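Local structure of uncharacterized protein (Magnetospirillum magneticum AMB-1, 5MU5) at residues P152-L157 against I182-E187; V206-R211 against Y605-K610; S252-R257 against V353-R358. The protein probably transfers a sugar to flagellin as a glycosyltransferase of the Maf family, a step involved in building the bacterial flagellum. All coordinates share one frame; numbering follows the deposited sequence.

Contact 1: P152-L157 against I182-E187; sequences PNFDFL and IIIEEE
Phe154 has CG anti to its backbone N (chi1 -168°), while Ile184 sets CG2 anti to its own backbone N and turns CD1 back with chi2 at -60°; the two side chains then cross obliquely. The CG2 methyl of Ile184 lies at the edge of the Phe154 ring, near its plane, 4.0 Å from CD1. Ile184 CD1 also meets Leu157 CD2 at 4.3 Å, and that leucine methyl touches Ile182 CG2 as well. No hydrogen bond joins the two segments. The backbones come closest at Pro152, whose CA makes a CA-H...O contact of 3.2 Å with Glu185 O, and CG of the exposed Glu186 rests 3.6 Å from Pro152 O. An alanine in place of Ile184 would probably open a gap beside the Phe154 ring and cost Leu157 CD2 its contact with Ile184 CD1. Asn153 occupies the N-cap of the following helix, its OD1 accepting from Asp155 N at 3.0 Å. Within the Maf N-terminal domain, the contact joins the start of helix 154-160 and the residue leading into it to the end of strand 180-183, an outer strand of the four-stranded parallel sheet, and the loop after it. Helix 24-32 packs against Phe154, Leu157 and Ile184, Trp166 of helix 166-171 touches Leu157 and Ile182, and helix 188-202 lies against Glu185.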
loop_
_atom_site.group_PDB
_atom_site.type_symbol
_atom_site.label_atom_id
_atom_site.label_comp_id
_atom_site.label_asym_id
_atom_site.label_seq_id
_atom_site.Cartn_x
_atom_site.Cartn_y
_atom_site.Cartn_z
ATOM N N PRO A 152 -17.768 -18.291 6.689
ATOM C CA PRO A 152 -17.266 -18.586 8.034
ATOM C C PRO A 152 -17.475 -20.026 8.491
ATOM O O PRO A 152 -16.758 -20.511 9.359
ATOM C CB PRO A 152 -18.112 -17.675 8.922
ATOM C CG PRO A 152 -18.532 -16.568 8.025
ATOM C CD PRO A 152 -18.778 -17.219 6.714
ATOM N N ASN A 153 -18.492 -20.677 7.944
ATOM C CA ASN A 153 -18.833 -22.028 8.366
ATOM C C ASN A 153 -18.424 -23.012 7.277
ATOM O O ASN A 153 -19.041 -23.071 6.219
ATOM C CB ASN A 153 -20.321 -22.105 8.680
ATOM C CG ASN A 153 -20.706 -23.405 9.372
ATOM O OD1 ASN A 153 -20.048 -24.425 9.220
ATOM N ND2 ASN A 153 -21.787 -23.369 10.126
ATOM N N PHE A 154 -17.356 -23.754 7.546
ATOM C CA PHE A 154 -16.819 -24.699 6.588
ATOM C C PHE A 154 -17.811 -25.790 6.219
ATOM O O PHE A 154 -17.737 -26.338 5.125
ATOM C CB PHE A 154 -15.537 -25.328 7.107
ATOM C CG PHE A 154 -14.784 -26.099 6.054
ATOM C CD1 PHE A 154 -14.021 -25.431 5.118
ATOM C CD2 PHE A 154 -14.853 -27.489 5.991
ATOM C CE1 PHE A 154 -13.325 -26.132 4.153
ATOM C CE2 PHE A 154 -14.169 -28.189 5.019
ATOM C CZ PHE A 154 -13.406 -27.508 4.095
ATOM N N ASP A 155 -18.734 -26.107 7.123
ATOM C CA ASP A 155 -19.768 -27.083 6.810
ATOM C C ASP A 155 -20.569 -26.699 5.589
ATOM O O ASP A 155 -20.903 -27.554 4.769
ATOM C CB ASP A 155 -20.720 -27.306 7.989
ATOM C CG ASP A 155 -20.106 -28.163 9.085
ATOM O OD1 ASP A 155 -18.859 -28.353 9.100
ATOM O OD2 ASP A 155 -20.891 -28.665 9.922
ATOM N N PHE A 156 -20.877 -25.418 5.458
ATOM C CA PHE A 156 -21.655 -24.954 4.321
ATOM C C PHE A 156 -20.925 -25.190 3.002
ATOM O O PHE A 156 -21.528 -25.613 2.023
ATOM C CB PHE A 156 -22.039 -23.473 4.462
ATOM C CG PHE A 156 -22.941 -23.172 5.645
ATOM C CD1 PHE A 156 -23.605 -24.189 6.339
ATOM C CD2 PHE A 156 -23.176 -21.847 6.030
ATOM C CE1 PHE A 156 -24.437 -23.889 7.407
ATOM C CE2 PHE A 156 -24.009 -21.548 7.103
ATOM C CZ PHE A 156 -24.638 -22.568 7.788
ATOM N N LEU A 157 -19.631 -24.922 2.973
ATOM C CA LEU A 157 -18.858 -25.197 1.767
ATOM C C LEU A 157 -18.890 -26.699 1.486
ATOM O O LEU A 157 -19.103 -27.121 0.354
ATOM C CB LEU A 157 -17.408 -24.731 1.921
ATOM C CG LEU A 157 -16.520 -25.054 0.719
ATOM C CD1 LEU A 157 -16.959 -24.269 -0.519
ATOM C CD2 LEU A 157 -15.062 -24.771 1.054
ATOM N N ILE A 182 -11.696 -18.375 -1.789
ATOM C CA ILE A 182 -12.670 -18.820 -0.811
ATOM C C ILE A 182 -12.036 -18.563 0.532
ATOM O O ILE A 182 -10.984 -19.075 0.822
ATOM C CB ILE A 182 -13.013 -20.288 -0.986
ATOM C CG1 ILE A 182 -13.662 -20.475 -2.370
ATOM C CG2 ILE A 182 -13.944 -20.746 0.133
ATOM C CD1 ILE A 182 -13.944 -21.913 -2.724
ATOM N N ILE A 183 -12.694 -17.748 1.341
ATOM C CA ILE A 183 -12.146 -17.291 2.590
ATOM C C ILE A 183 -12.960 -17.905 3.699
ATOM O O ILE A 183 -14.129 -17.605 3.847
ATOM C CB ILE A 183 -12.231 -15.753 2.615
ATOM C CG1 ILE A 183 -11.333 -15.165 1.514
ATOM C CG2 ILE A 183 -11.873 -15.203 3.983
ATOM C CD1 ILE A 183 -11.702 -13.746 1.104
ATOM N N ILE A 184 -12.335 -18.798 4.451
ATOM C CA ILE A 184 -12.966 -19.484 5.563
ATOM C C ILE A 184 -12.432 -18.865 6.845
ATOM O O ILE A 184 -11.397 -19.284 7.364
ATOM C CB ILE A 184 -12.624 -20.998 5.549
ATOM C CG1 ILE A 184 -12.862 -21.612 4.166
ATOM C CG2 ILE A 184 -13.455 -21.734 6.596
ATOM C CD1 ILE A 184 -14.285 -21.498 3.671
ATOM N N GLU A 185 -13.125 -17.852 7.344
ATOM C CA GLU A 185 -12.683 -17.127 8.534
ATOM C C GLU A 185 -13.900 -16.729 9.335
ATOM O O GLU A 185 -14.948 -16.437 8.766
ATOM C CB GLU A 185 -11.883 -15.862 8.140
ATOM C CG GLU A 185 -10.588 -16.118 7.371
ATOM C CD GLU A 185 -9.538 -16.894 8.183
ATOM O OE1 GLU A 185 -9.566 -16.796 9.420
ATOM O OE2 GLU A 185 -8.691 -17.613 7.588
ATOM N N GLU A 186 -13.740 -16.689 10.645
ATOM C CA GLU A 186 -14.815 -16.333 11.574
ATOM C C GLU A 186 -14.606 -14.991 12.263
ATOM O O GLU A 186 -15.491 -14.515 12.936
ATOM C CB GLU A 186 -14.907 -17.397 12.672
ATOM C CG GLU A 186 -15.232 -18.781 12.136
ATOM C CD GLU A 186 -15.058 -19.880 13.178
ATOM O OE1 GLU A 186 -15.334 -19.638 14.374
ATOM O OE2 GLU A 186 -14.650 -20.998 12.791
ATOM N N GLU A 187 -13.430 -14.410 12.144
ATOM C CA GLU A 187 -13.134 -13.171 12.835
ATOM C C GLU A 187 -13.323 -12.019 11.861
ATOM O O GLU A 187 -12.869 -12.109 10.729
ATOM C CB GLU A 187 -11.695 -13.190 13.340
ATOM C CG GLU A 187 -11.410 -14.281 14.355
ATOM C CD GLU A 187 -9.914 -14.561 14.503
ATOM O OE1 GLU A 187 -9.182 -14.590 13.478
ATOM O OE2 GLU A 187 -9.463 -14.761 15.651
#

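Contact 2: V206-R211 against Y605-K610; sequences VVDWTR and YDYYVK
A type II beta turn from Val207 to Thr210, with Trp209 at a positive phi of 71°, brings Asp208 up to the C-terminal part of helix 589-609, where Tyr607 is its nearest neighbour by CA. The pairing is a buried salt-bridge network of Asp208, Asp606 and Lys610 that ties the Maf N-terminal domain to the C-terminal helical bundle. Asp208 and Lys610 reach toward each other tip to tip, NZ donating to OD2 at 2.8 Å on the anti lone pair. The lysine chain runs extended as far as CE and bends at chi4 (78°), which turns NZ back toward its own helix. There it also bonds Asp606 O, from above the carbonyl plane. Lys610 CE lies 3.8 Å from Trp209 CB, while the indole NE1 is engaged by Glu118 O. Arg611 forms a second salt bridge to Asp208 OD2 and a cation-pi contact with Tyr607. Asp208 OD2 and Asp606 OD2 are 4.5 Å apart, a repulsion that Lys610, bound to both, and Arg611 at Asp208 would probably offset. Val206 crosses Asp606 at about a right angle, CG1 against CG at 3.7 Å. Asp208 OD1 sits 3.5 Å from Tyr607 CD1, carboxylate and ring planes 50° apart. Within the helical segment, Lys610 NZ meets Asp606 OD2 at 2.6 Å from above the carboxylate plane.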
loop_
_atom_site.group_PDB
_atom_site.type_symbol
_atom_site.label_atom_id
_atom_site.label_comp_id
_atom_site.label_asym_id
_atom_site.label_seq_id
_atom_site.Cartn_x
_atom_site.Cartn_y
_atom_site.Cartn_z
ATOM N N VAL A 206 -10.083 -1.940 -10.452
ATOM C CA VAL A 206 -11.439 -1.825 -10.989
ATOM C C VAL A 206 -12.498 -2.319 -10.043
ATOM O O VAL A 206 -13.353 -3.124 -10.418
ATOM C CB VAL A 206 -11.619 -2.526 -12.354
ATOM C CG1 VAL A 206 -10.844 -1.774 -13.422
ATOM C CG2 VAL A 206 -11.193 -3.987 -12.310
ATOM N N VAL A 207 -12.487 -1.800 -8.824
ATOM C CA VAL A 207 -13.519 -2.195 -7.877
ATOM C C VAL A 207 -14.868 -1.597 -8.206
ATOM O O VAL A 207 -15.850 -2.018 -7.642
ATOM C CB VAL A 207 -13.185 -1.824 -6.416
ATOM C CG1 VAL A 207 -12.057 -2.705 -5.921
ATOM C CG2 VAL A 207 -12.875 -0.332 -6.262
ATOM N N ASP A 208 -14.920 -0.607 -9.094
ATOM C CA ASP A 208 -16.196 0.026 -9.408
ATOM C C ASP A 208 -17.264 -0.981 -9.858
ATOM O O ASP A 208 -17.029 -1.801 -10.723
ATOM C CB ASP A 208 -16.045 1.120 -10.457
ATOM C CG ASP A 208 -17.378 1.726 -10.839
ATOM O OD1 ASP A 208 -18.001 2.391 -9.999
ATOM O OD2 ASP A 208 -17.830 1.523 -11.976
ATOM N N TRP A 209 -18.437 -0.894 -9.240
ATOM C CA TRP A 209 -19.610 -1.690 -9.600
ATOM C C TRP A 209 -19.460 -3.156 -9.226
ATOM O O TRP A 209 -20.138 -4.027 -9.781
ATOM C CB TRP A 209 -19.974 -1.504 -11.068
ATOM C CG TRP A 209 -21.455 -1.622 -11.381
ATOM C CD1 TRP A 209 -22.045 -2.487 -12.263
ATOM C CD2 TRP A 209 -22.519 -0.846 -10.809
ATOM N NE1 TRP A 209 -23.410 -2.294 -12.272
ATOM C CE2 TRP A 209 -23.719 -1.289 -11.387
ATOM C CE3 TRP A 209 -22.567 0.195 -9.882
ATOM C CZ2 TRP A 209 -24.947 -0.728 -11.060
ATOM C CZ3 TRP A 209 -23.799 0.743 -9.555
ATOM C CH2 TRP A 209 -24.960 0.279 -10.131
ATOM N N THR A 210 -18.574 -3.421 -8.272
ATOM C CA THR A 210 -18.445 -4.736 -7.667
ATOM C C THR A 210 -19.793 -5.117 -7.022
ATOM O O THR A 210 -20.357 -4.360 -6.239
ATOM C CB THR A 210 -17.331 -4.722 -6.585
ATOM O OG1 THR A 210 -16.051 -4.489 -7.203
ATOM C CG2 THR A 210 -17.285 -6.029 -5.788
ATOM N N ARG A 211 -20.314 -6.280 -7.387
ATOM C CA ARG A 211 -21.521 -6.813 -6.791
ATOM C C ARG A 211 -21.210 -7.338 -5.399
ATOM O O ARG A 211 -20.264 -8.109 -5.210
ATOM C CB ARG A 211 -22.066 -7.958 -7.659
ATOM C CG ARG A 211 -23.439 -8.487 -7.246
ATOM C CD ARG A 211 -24.557 -7.535 -7.612
ATOM N NE ARG A 211 -25.876 -8.137 -7.382
ATOM C CZ ARG A 211 -26.535 -8.902 -8.254
ATOM N NH1 ARG A 211 -26.006 -9.197 -9.439
ATOM N NH2 ARG A 211 -27.731 -9.389 -7.928
ATOM N N TYR A 605 -11.275 5.046 -17.395
ATOM C CA TYR A 605 -12.133 4.622 -18.481
ATOM C C TYR A 605 -13.137 3.538 -18.059
ATOM O O TYR A 605 -14.257 3.524 -18.533
ATOM C CB TYR A 605 -11.350 4.254 -19.740
ATOM C CG TYR A 605 -10.494 3.017 -19.727
ATOM C CD1 TYR A 605 -11.054 1.731 -19.723
ATOM C CD2 TYR A 605 -9.111 3.135 -19.817
ATOM C CE1 TYR A 605 -10.243 0.607 -19.753
ATOM C CE2 TYR A 605 -8.301 2.018 -19.864
ATOM C CZ TYR A 605 -8.875 0.756 -19.830
ATOM O OH TYR A 605 -8.093 -0.372 -19.860
ATOM N N ASP A 606 -12.757 2.674 -17.133
ATOM C CA ASP A 606 -13.634 1.599 -16.705
ATOM C C ASP A 606 -14.888 2.164 -16.035
ATOM O O ASP A 606 -15.999 1.659 -16.227
ATOM C CB ASP A 606 -12.907 0.651 -15.756
ATOM C CG ASP A 606 -13.840 -0.362 -15.136
ATOM O OD1 ASP A 606 -14.246 -1.334 -15.834
ATOM O OD2 ASP A 606 -14.201 -0.171 -13.939
ATOM N N TYR A 607 -14.697 3.216 -15.250
ATOM C CA TYR A 607 -15.788 3.866 -14.580
ATOM C C TYR A 607 -16.765 4.436 -15.612
ATOM O O TYR A 607 -17.976 4.213 -15.529
ATOM C CB TYR A 607 -15.275 4.979 -13.652
ATOM C CG TYR A 607 -16.390 5.694 -12.927
ATOM C CD1 TYR A 607 -16.860 5.233 -11.707
ATOM C CD2 TYR A 607 -16.997 6.804 -13.487
ATOM C CE1 TYR A 607 -17.904 5.876 -11.053
ATOM C CE2 TYR A 607 -18.030 7.456 -12.849
ATOM C CZ TYR A 607 -18.482 6.993 -11.627
ATOM O OH TYR A 607 -19.525 7.648 -11.000
ATOM N N TYR A 608 -16.241 5.153 -16.597
ATOM C CA TYR A 608 -17.121 5.843 -17.542
ATOM C C TYR A 608 -17.759 4.965 -18.622
ATOM O O TYR A 608 -18.904 5.229 -19.011
ATOM C CB TYR A 608 -16.440 7.090 -18.116
ATOM C CG TYR A 608 -16.275 8.180 -17.062
ATOM C CD1 TYR A 608 -17.372 8.900 -16.616
ATOM C CD2 TYR A 608 -15.026 8.482 -16.510
ATOM C CE1 TYR A 608 -17.238 9.899 -15.660
ATOM C CE2 TYR A 608 -14.886 9.466 -15.552
ATOM C CZ TYR A 608 -15.995 10.171 -15.133
ATOM O OH TYR A 608 -15.894 11.156 -14.182
ATOM N N VAL A 609 -17.069 3.917 -19.092
ATOM C CA VAL A 609 -17.684 3.059 -20.119
ATOM C C VAL A 609 -18.957 2.337 -19.657
ATOM O O VAL A 609 -19.849 2.085 -20.466
ATOM C CB VAL A 609 -16.755 1.969 -20.705
ATOM C CG1 VAL A 609 -15.679 2.591 -21.529
ATOM C CG2 VAL A 609 -16.174 1.081 -19.623
ATOM N N LYS A 610 -19.017 1.957 -18.386
ATOM C CA LYS A 610 -20.224 1.349 -17.839
ATOM C C LYS A 610 -21.406 2.325 -17.760
ATOM O O LYS A 610 -22.520 1.902 -17.583
ATOM C CB LYS A 610 -20.004 0.918 -16.396
ATOM C CG LYS A 610 -19.000 -0.165 -16.146
ATOM C CD LYS A 610 -19.125 -0.518 -14.676
ATOM C CE LYS A 610 -17.887 -1.223 -14.190
ATOM N NZ LYS A 610 -16.791 -0.247 -13.944
#

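Contact 3: S252-R257 against V353-R358; sequences SYKNMR and VDPRVR
Asn255, at the centre of the contact, touches Val353, Pro355 and Arg358, its CA 5.3 Å from that of Pro355. Its ND2 donates to Val353 O at 2.9 Å with an N-H...O angle of 155°, the donor tilted 20° from the carbonyl plane. A second acceptor, Asn351 O, also takes a bond from ND2, so that one amide group holds two carbonyls at the start of the loop that follows strand 346-350. In Asn255 a chi1 of -80° sets CG anti to the carbonyl carbon; OD1 lies 3.2 Å from Pro355 CA. The backbone carbonyl of the same asparagine is met by Arg358. Arg358 NH1 approaches Asn255 O nearly straight, with the carbonyl oxygen at the edge of the guanidinium and near its plane; the refined separation is shorter than is usual for such a bond and its exact length is doubtful. NH1 has a further, weak bond to Tyr366 OH. The Arg358 chain reaches this place by bending at chi2 and chi3.

Beside these polar links, Lys254 lays its CB against Pro355 CG at 3.5 Å and carries its amine away to Glu648 O. Within the loop, Asp354 OD1 accepts from Arg356 N in an Asx turn. Asp354 OD1 also takes Arg356 NE at 2.8 Å, while OD2 receives NH2, a side-on, two-nitrogen salt bridge in which both oxygens lie close to the guanidinium plane. In this MptE-like region, helix 242-257 is fastened to the loop between strands 346-350 and 363-367 by one neutral amide-to-carbonyl bond and one from a charged guanidinium, both centred on Asn255. Arg358 brings a positive charge to a helix carbonyl near the C-terminal end, where the helix dipole would probably strengthen the attraction.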
loop_
_atom_site.group_PDB
_atom_site.type_symbol
_atom_site.label_atom_id
_atom_site.label_comp_id
_atom_site.label_asym_id
_atom_site.label_seq_id
_atom_site.Cartn_x
_atom_site.Cartn_y
_atom_site.Cartn_z
ATOM N N SER A 252 18.111 9.281 -6.869
ATOM C CA SER A 252 18.964 8.148 -6.540
ATOM C C SER A 252 20.155 8.074 -7.480
ATOM O O SER A 252 21.267 7.824 -7.041
ATOM C CB SER A 252 18.166 6.850 -6.576
ATOM O OG SER A 252 18.947 5.779 -6.061
ATOM N N TYR A 253 19.906 8.302 -8.762
ATOM C CA TYR A 253 20.955 8.304 -9.767
ATOM C C TYR A 253 22.027 9.311 -9.357
ATOM O O TYR A 253 23.191 8.967 -9.268
ATOM C CB TYR A 253 20.374 8.677 -11.133
ATOM C CG TYR A 253 21.375 8.825 -12.259
ATOM C CD1 TYR A 253 22.218 9.933 -12.330
ATOM C CD2 TYR A 253 21.446 7.880 -13.284
ATOM C CE1 TYR A 253 23.121 10.074 -13.361
ATOM C CE2 TYR A 253 22.344 8.021 -14.316
ATOM C CZ TYR A 253 23.178 9.123 -14.340
ATOM O OH TYR A 253 24.065 9.290 -15.368
ATOM N N LYS A 254 21.618 10.543 -9.073
ATOM C CA LYS A 254 22.572 11.604 -8.739
ATOM C C LYS A 254 23.248 11.359 -7.411
ATOM O O LYS A 254 24.396 11.683 -7.248
ATOM C CB LYS A 254 21.885 12.957 -8.680
ATOM C CG LYS A 254 21.212 13.363 -9.966
ATOM C CD LYS A 254 22.187 13.606 -11.081
ATOM C CE LYS A 254 22.949 14.885 -10.833
ATOM N NZ LYS A 254 23.828 15.173 -11.987
ATOM N N ASN A 255 22.520 10.805 -6.457
ATOM C CA ASN A 255 23.100 10.502 -5.166
ATOM C C ASN A 255 24.212 9.463 -5.234
ATOM O O ASN A 255 25.130 9.503 -4.438
ATOM C CB ASN A 255 22.020 10.009 -4.209
ATOM C CG ASN A 255 21.217 11.139 -3.608
ATOM O OD1 ASN A 255 21.731 12.242 -3.444
ATOM N ND2 ASN A 255 19.956 10.867 -3.256
ATOM N N MET A 256 24.125 8.535 -6.174
ATOM C CA MET A 256 25.066 7.427 -6.219
ATOM C C MET A 256 26.121 7.490 -7.294
ATOM O O MET A 256 27.071 6.729 -7.235
ATOM C CB MET A 256 24.286 6.144 -6.389
ATOM C CG MET A 256 23.514 5.775 -5.144
ATOM S SD MET A 256 22.457 4.406 -5.543
ATOM C CE MET A 256 23.679 3.109 -5.830
ATOM N N ARG A 257 25.924 8.372 -8.266
ATOM C CA ARG A 257 26.798 8.533 -9.413
ATOM C C ARG A 257 28.249 8.786 -9.009
ATOM O O ARG A 257 29.133 8.039 -9.401
ATOM C CB ARG A 257 26.311 9.722 -10.259
ATOM C CG ARG A 257 27.090 9.974 -11.543
ATOM C CD ARG A 257 26.792 8.881 -12.551
ATOM N NE ARG A 257 27.659 8.944 -13.708
ATOM C CZ ARG A 257 28.883 8.422 -13.770
ATOM N NH1 ARG A 257 29.419 7.797 -12.725
ATOM N NH2 ARG A 257 29.579 8.537 -14.892
ATOM N N VAL A 353 16.620 11.158 -1.359
ATOM C CA VAL A 353 16.639 12.542 -0.890
ATOM C C VAL A 353 17.275 13.450 -1.944
ATOM O O VAL A 353 18.023 12.989 -2.825
ATOM C CB VAL A 353 17.359 12.720 0.462
ATOM C CG1 VAL A 353 16.677 11.869 1.519
ATOM C CG2 VAL A 353 18.866 12.430 0.368
ATOM N N ASP A 354 16.983 14.743 -1.860
ATOM C CA ASP A 354 17.538 15.684 -2.830
ATOM C C ASP A 354 19.075 15.545 -2.921
ATOM O O ASP A 354 19.748 15.576 -1.918
ATOM C CB ASP A 354 17.136 17.117 -2.468
ATOM C CG ASP A 354 17.370 18.115 -3.622
ATOM O OD1 ASP A 354 18.540 18.502 -3.854
ATOM O OD2 ASP A 354 16.369 18.517 -4.272
ATOM N N PRO A 355 19.633 15.407 -4.129
ATOM C CA PRO A 355 21.098 15.272 -4.259
ATOM C C PRO A 355 21.917 16.375 -3.615
ATOM O O PRO A 355 23.058 16.130 -3.245
ATOM C CB PRO A 355 21.329 15.306 -5.768
ATOM C CG PRO A 355 20.049 14.870 -6.358
ATOM C CD PRO A 355 18.959 15.338 -5.437
ATOM N N ARG A 356 21.347 17.571 -3.488
ATOM C CA ARG A 356 22.054 18.715 -2.879
ATOM C C ARG A 356 22.210 18.599 -1.369
ATOM O O ARG A 356 22.918 19.390 -0.756
ATOM C CB ARG A 356 21.322 20.027 -3.192
ATOM C CG ARG A 356 21.299 20.371 -4.669
ATOM C CD ARG A 356 20.356 21.515 -4.935
ATOM N NE ARG A 356 18.967 21.102 -4.796
ATOM C CZ ARG A 356 17.917 21.870 -5.081
ATOM N NH1 ARG A 356 18.076 23.116 -5.498
ATOM N NH2 ARG A 356 16.700 21.399 -4.945
ATOM N N VAL A 357 21.526 17.634 -0.767
ATOM C CA VAL A 357 21.626 17.422 0.674
ATOM C C VAL A 357 23.052 17.044 1.055
ATOM O O VAL A 357 23.520 17.409 2.121
ATOM C CB VAL A 357 20.642 16.327 1.156
ATOM C CG1 VAL A 357 20.855 16.007 2.618
ATOM C CG2 VAL A 357 19.205 16.780 0.956
ATOM N N ARG A 358 23.728 16.325 0.162
ATOM C CA ARG A 358 25.091 15.874 0.380
ATOM C C ARG A 358 26.029 17.025 0.723
ATOM O O ARG A 358 26.786 16.932 1.697
ATOM C CB ARG A 358 25.618 15.112 -0.843
ATOM C CG ARG A 358 26.970 14.458 -0.579
ATOM C CD ARG A 358 27.006 13.023 -1.067
ATOM N NE ARG A 358 27.428 12.914 -2.458
ATOM C CZ ARG A 358 26.951 12.030 -3.331
ATOM N NH1 ARG A 358 25.975 11.190 -2.984
ATOM N NH2 ARG A 358 27.425 12.018 -4.575
#

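In the fold
Contacts 1 and 2 both lie at the four-stranded parallel sheet, at its outer strand 180-183 and in the loop leading into its other outer strand, 211-214; contact 3 belongs to the ten-stranded sheet, with its centre 51 Å from that of contact 1. Contact 2 is buried and joins distant parts of the sequence, whereas contacts 1 and 3 are partly buried and each stays within one domain or region. Their chemistry differs accordingly: contact 1 is mainly apolar and without a hydrogen bond between its segments, contact 2 rests on charged groups at a domain interface, and contact 3 uses amide, carbonyl and guanidinium groups between a helix and a loop.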